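Uncharacterized protein (Bacillus cereus, PDB 5F2H) is of unknown function but belongs to the alpha/beta hydrolase superfamily and is therefore probably a hydrolase. Local coordinates at residues 176-187 and 212-223. Numbering follows the deposited sequence.
Sequences WDDIQRGKEELK and RVALYTILHKDI
V213 meets the other segment with both of its methyls: CG1 rests on the first turn of helix 179-195, 3.5 Å from G182 C, and CG2 lies against W176 in the turn that leads into the helix, 3.7 Å from W176 CB. With no side chain at G182, the backbone there can come close to V213. Deeper along the interface L186 directs CD2 onto T217 and CG onto CD1 of I223.

The face of the Y216 ring receives I179, whose CD1 stands 4.2 Å from the ring centroid, almost on the ring normal, in a CH-pi contact; H220 CD2 covers the opposite face. The methyl CG2 of I179 lies over one face of the R212 guanidinium.

Polar contacts line the more open side. Q180, bent at chi2 (-61°), brings NE2 to Y216 OH in a hydrogen bond, the amide and ring planes standing 76° apart. D222 is flanked by two lysines: K187 forms a salt bridge, with a weak hydrogen bond, from NZ to OD1 (3.3 Å), while K183 passes its aliphatic chain between the Y216 ring and OD2 and makes a long salt bridge from K183 NZ to D222 OD2, 3.9 Å. Within helix 209-219, T217 OG1 donates to V213 O, and a Schellman motif with K221 at C-prime turns the chain so that D222 faces the lysines.

The segments 179-187 and 212-219 cross at -68°, their axes 9.0 Å apart at closest approach. Both helices pack on central strand 202-207, through L186 and A214 on I204, and helix 209-219 follows a probable nucleophile elbow and also covers strand 227-231.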
# COMPACT_ATOMS: atom_id res chain seq x y z
N TRP B 176 -3.79 -28.59 -16.69
CA TRP B 176 -4.92 -28.53 -15.75
C TRP B 176 -6.06 -29.51 -16.13
O TRP B 176 -7.23 -29.21 -15.92
CB TRP B 176 -5.49 -27.12 -15.68
CG TRP B 176 -4.51 -26.12 -15.24
CD1 TRP B 176 -3.85 -25.20 -16.02
CD2 TRP B 176 -3.99 -25.97 -13.92
NE1 TRP B 176 -2.98 -24.47 -15.25
CE2 TRP B 176 -3.04 -24.93 -13.96
CE3 TRP B 176 -4.25 -26.61 -12.70
CZ2 TRP B 176 -2.37 -24.49 -12.83
CZ3 TRP B 176 -3.56 -26.17 -11.57
CH2 TRP B 176 -2.63 -25.12 -11.65
N ASP B 177 -5.70 -30.67 -16.67
CA ASP B 177 -6.67 -31.69 -17.09
C ASP B 177 -7.69 -32.01 -16.01
O ASP B 177 -8.89 -31.78 -16.19
CB ASP B 177 -5.96 -33.00 -17.46
CG ASP B 177 -5.17 -32.90 -18.72
OD1 ASP B 177 -5.34 -31.93 -19.50
OD2 ASP B 177 -4.41 -33.87 -18.95
N ASP B 178 -7.15 -32.53 -14.90
CA ASP B 178 -7.89 -32.92 -13.73
C ASP B 178 -8.17 -31.65 -12.95
O ASP B 178 -7.40 -31.28 -12.08
CB ASP B 178 -7.04 -33.92 -12.91
CG ASP B 178 -7.79 -34.53 -11.74
OD1 ASP B 178 -8.84 -33.98 -11.31
OD2 ASP B 178 -7.32 -35.58 -11.24
N ILE B 179 -9.28 -30.99 -13.26
CA ILE B 179 -9.65 -29.74 -12.60
C ILE B 179 -9.89 -29.81 -11.10
O ILE B 179 -10.15 -28.78 -10.47
CB ILE B 179 -10.85 -29.00 -13.26
CG1 ILE B 179 -12.15 -29.81 -13.16
CG2 ILE B 179 -10.52 -28.64 -14.71
CD1 ILE B 179 -13.36 -29.10 -13.74
N GLN B 180 -9.83 -31.01 -10.53
CA GLN B 180 -10.04 -31.15 -9.09
C GLN B 180 -8.77 -30.89 -8.37
O GLN B 180 -8.74 -30.06 -7.46
CB GLN B 180 -10.60 -32.52 -8.74
CG GLN B 180 -11.99 -32.73 -9.31
CD GLN B 180 -12.99 -31.73 -8.78
OE1 GLN B 180 -12.76 -31.10 -7.74
NE2 GLN B 180 -14.13 -31.61 -9.45
N ARG B 181 -7.72 -31.61 -8.76
CA ARG B 181 -6.41 -31.42 -8.13
C ARG B 181 -6.06 -29.94 -8.26
O ARG B 181 -5.56 -29.33 -7.33
CB ARG B 181 -5.37 -32.29 -8.83
CG ARG B 181 -5.65 -33.76 -8.69
CD ARG B 181 -4.77 -34.59 -9.61
NE ARG B 181 -3.35 -34.36 -9.41
CZ ARG B 181 -2.40 -34.98 -10.11
NH1 ARG B 181 -2.74 -35.88 -11.04
NH2 ARG B 181 -1.12 -34.72 -9.89
N GLY B 182 -6.38 -29.36 -9.41
CA GLY B 182 -6.13 -27.96 -9.65
C GLY B 182 -6.79 -27.10 -8.60
O GLY B 182 -6.15 -26.28 -7.97
N LYS B 183 -8.09 -27.25 -8.43
CA LYS B 183 -8.81 -26.48 -7.44
C LYS B 183 -8.20 -26.68 -6.07
O LYS B 183 -8.09 -25.74 -5.30
CB LYS B 183 -10.26 -26.96 -7.37
CG LYS B 183 -11.12 -26.19 -6.38
CD LYS B 183 -12.46 -26.87 -6.16
CE LYS B 183 -12.24 -28.23 -5.50
NZ LYS B 183 -13.52 -28.94 -5.21
N GLU B 184 -7.84 -27.93 -5.76
CA GLU B 184 -7.25 -28.27 -4.46
C GLU B 184 -5.96 -27.54 -4.24
O GLU B 184 -5.82 -26.86 -3.25
CB GLU B 184 -6.97 -29.77 -4.34
CG GLU B 184 -8.21 -30.64 -4.41
CD GLU B 184 -7.87 -32.11 -4.43
OE1 GLU B 184 -6.70 -32.46 -4.19
OE2 GLU B 184 -8.80 -32.91 -4.71
N GLU B 185 -5.03 -27.70 -5.17
CA GLU B 185 -3.73 -27.03 -5.11
C GLU B 185 -3.93 -25.55 -4.98
O GLU B 185 -3.41 -24.94 -4.06
CB GLU B 185 -2.89 -27.34 -6.35
CG GLU B 185 -2.54 -28.81 -6.48
CD GLU B 185 -1.77 -29.13 -7.74
OE1 GLU B 185 -1.16 -28.20 -8.34
OE2 GLU B 185 -1.77 -30.34 -8.11
N LEU B 186 -4.74 -24.97 -5.86
CA LEU B 186 -5.02 -23.55 -5.81
C LEU B 186 -5.44 -23.12 -4.42
O LEU B 186 -5.10 -22.03 -3.97
CB LEU B 186 -6.05 -23.12 -6.85
CG LEU B 186 -6.29 -21.60 -6.87
CD1 LEU B 186 -4.98 -20.80 -6.91
CD2 LEU B 186 -7.20 -21.13 -8.01
N LYS B 187 -6.17 -23.97 -3.72
CA LYS B 187 -6.62 -23.67 -2.36
C LYS B 187 -5.45 -23.75 -1.41
O LYS B 187 -5.25 -22.87 -0.59
CB LYS B 187 -7.71 -24.65 -1.96
CG LYS B 187 -8.34 -24.39 -0.61
CD LYS B 187 -9.42 -25.42 -0.40
CE LYS B 187 -10.39 -25.01 0.69
NZ LYS B 187 -11.46 -26.03 0.87
N ARG B 212 -9.84 -21.62 -16.36
CA ARG B 212 -10.89 -22.59 -16.01
C ARG B 212 -10.84 -22.96 -14.53
O ARG B 212 -11.84 -22.79 -13.82
CB ARG B 212 -10.82 -23.88 -16.85
CG ARG B 212 -12.07 -24.74 -16.59
CD ARG B 212 -12.47 -25.96 -17.44
NE ARG B 212 -11.60 -27.11 -17.46
CZ ARG B 212 -11.99 -28.35 -17.80
NH1 ARG B 212 -13.29 -28.67 -17.97
NH2 ARG B 212 -11.10 -29.33 -17.80
N VAL B 213 -9.68 -23.44 -14.08
CA VAL B 213 -9.51 -23.83 -12.68
C VAL B 213 -9.76 -22.63 -11.78
O VAL B 213 -10.35 -22.74 -10.70
CB VAL B 213 -8.11 -24.39 -12.41
CG1 VAL B 213 -7.95 -24.72 -10.94
CG2 VAL B 213 -7.85 -25.63 -13.23
N ALA B 214 -9.30 -21.46 -12.24
CA ALA B 214 -9.49 -20.25 -11.47
C ALA B 214 -10.98 -20.03 -11.22
O ALA B 214 -11.39 -19.74 -10.10
CB ALA B 214 -8.93 -19.05 -12.22
N LEU B 215 -11.79 -20.17 -12.27
CA LEU B 215 -13.21 -19.95 -12.13
C LEU B 215 -13.87 -21.09 -11.30
O LEU B 215 -14.75 -20.83 -10.49
CB LEU B 215 -13.88 -19.82 -13.50
CG LEU B 215 -15.38 -19.44 -13.47
CD1 LEU B 215 -15.55 -18.06 -12.85
CD2 LEU B 215 -16.00 -19.45 -14.85
N TYR B 216 -13.44 -22.32 -11.50
CA TYR B 216 -14.01 -23.43 -10.76
C TYR B 216 -13.79 -23.21 -9.27
O TYR B 216 -14.72 -23.23 -8.49
CB TYR B 216 -13.36 -24.73 -11.22
CG TYR B 216 -13.96 -25.97 -10.63
CD1 TYR B 216 -15.22 -26.41 -11.04
CD2 TYR B 216 -13.23 -26.81 -9.81
CE1 TYR B 216 -15.76 -27.58 -10.56
CE2 TYR B 216 -13.76 -28.00 -9.34
CZ TYR B 216 -15.04 -28.38 -9.71
OH TYR B 216 -15.59 -29.54 -9.24
N THR B 217 -12.56 -22.88 -8.91
CA THR B 217 -12.18 -22.63 -7.52
C THR B 217 -13.02 -21.54 -6.86
O THR B 217 -13.55 -21.73 -5.78
CB THR B 217 -10.67 -22.29 -7.43
OG1 THR B 217 -9.91 -23.39 -7.95
CG2 THR B 217 -10.25 -22.07 -6.02
N ILE B 218 -13.12 -20.40 -7.53
CA ILE B 218 -13.90 -19.29 -7.00
C ILE B 218 -15.32 -19.70 -6.66
O ILE B 218 -15.81 -19.38 -5.60
CB ILE B 218 -14.08 -18.18 -8.04
CG1 ILE B 218 -12.74 -17.47 -8.30
CG2 ILE B 218 -15.08 -17.14 -7.53
CD1 ILE B 218 -12.82 -16.38 -9.35
N LEU B 219 -15.96 -20.39 -7.60
CA LEU B 219 -17.34 -20.82 -7.45
C LEU B 219 -17.58 -21.81 -6.32
O LEU B 219 -18.68 -21.86 -5.79
CB LEU B 219 -17.90 -21.34 -8.77
CG LEU B 219 -17.86 -20.30 -9.90
CD1 LEU B 219 -18.45 -20.89 -11.17
CD2 LEU B 219 -18.57 -19.00 -9.54
N HIS B 220 -16.57 -22.60 -5.98
CA HIS B 220 -16.69 -23.54 -4.86
C HIS B 220 -16.24 -22.85 -3.58
O HIS B 220 -15.99 -23.49 -2.56
CB HIS B 220 -15.88 -24.80 -5.10
CG HIS B 220 -16.50 -25.70 -6.11
ND1 HIS B 220 -17.26 -26.80 -5.76
CD2 HIS B 220 -16.54 -25.64 -7.46
CE1 HIS B 220 -17.70 -27.40 -6.84
NE2 HIS B 220 -17.28 -26.71 -7.89
N LYS B 221 -16.21 -21.51 -3.64
CA LYS B 221 -15.81 -20.66 -2.53
C LYS B 221 -14.54 -21.15 -1.84
O LYS B 221 -14.39 -21.02 -0.63
CB LYS B 221 -16.97 -20.45 -1.54
CG LYS B 221 -18.20 -19.80 -2.17
CD LYS B 221 -19.25 -19.25 -1.20
CE LYS B 221 -19.85 -20.28 -0.24
NZ LYS B 221 -20.67 -21.31 -0.92
N ASP B 222 -13.63 -21.72 -2.62
CA ASP B 222 -12.38 -22.22 -2.08
C ASP B 222 -11.37 -21.12 -2.00
O ASP B 222 -10.26 -21.32 -1.49
CB ASP B 222 -11.85 -23.40 -2.91
CG ASP B 222 -12.62 -24.69 -2.66
OD1 ASP B 222 -13.32 -24.78 -1.62
OD2 ASP B 222 -12.46 -25.64 -3.45
N ILE B 223 -11.76 -19.94 -2.49
CA ILE B 223 -10.90 -18.78 -2.50
C ILE B 223 -11.70 -17.50 -2.57
O ILE B 223 -12.56 -17.38 -3.43
CB ILE B 223 -9.97 -18.82 -3.71
CG1 ILE B 223 -8.91 -19.89 -3.50
CG2 ILE B 223 -9.25 -17.50 -3.88
CD1 ILE B 223 -7.87 -19.90 -4.58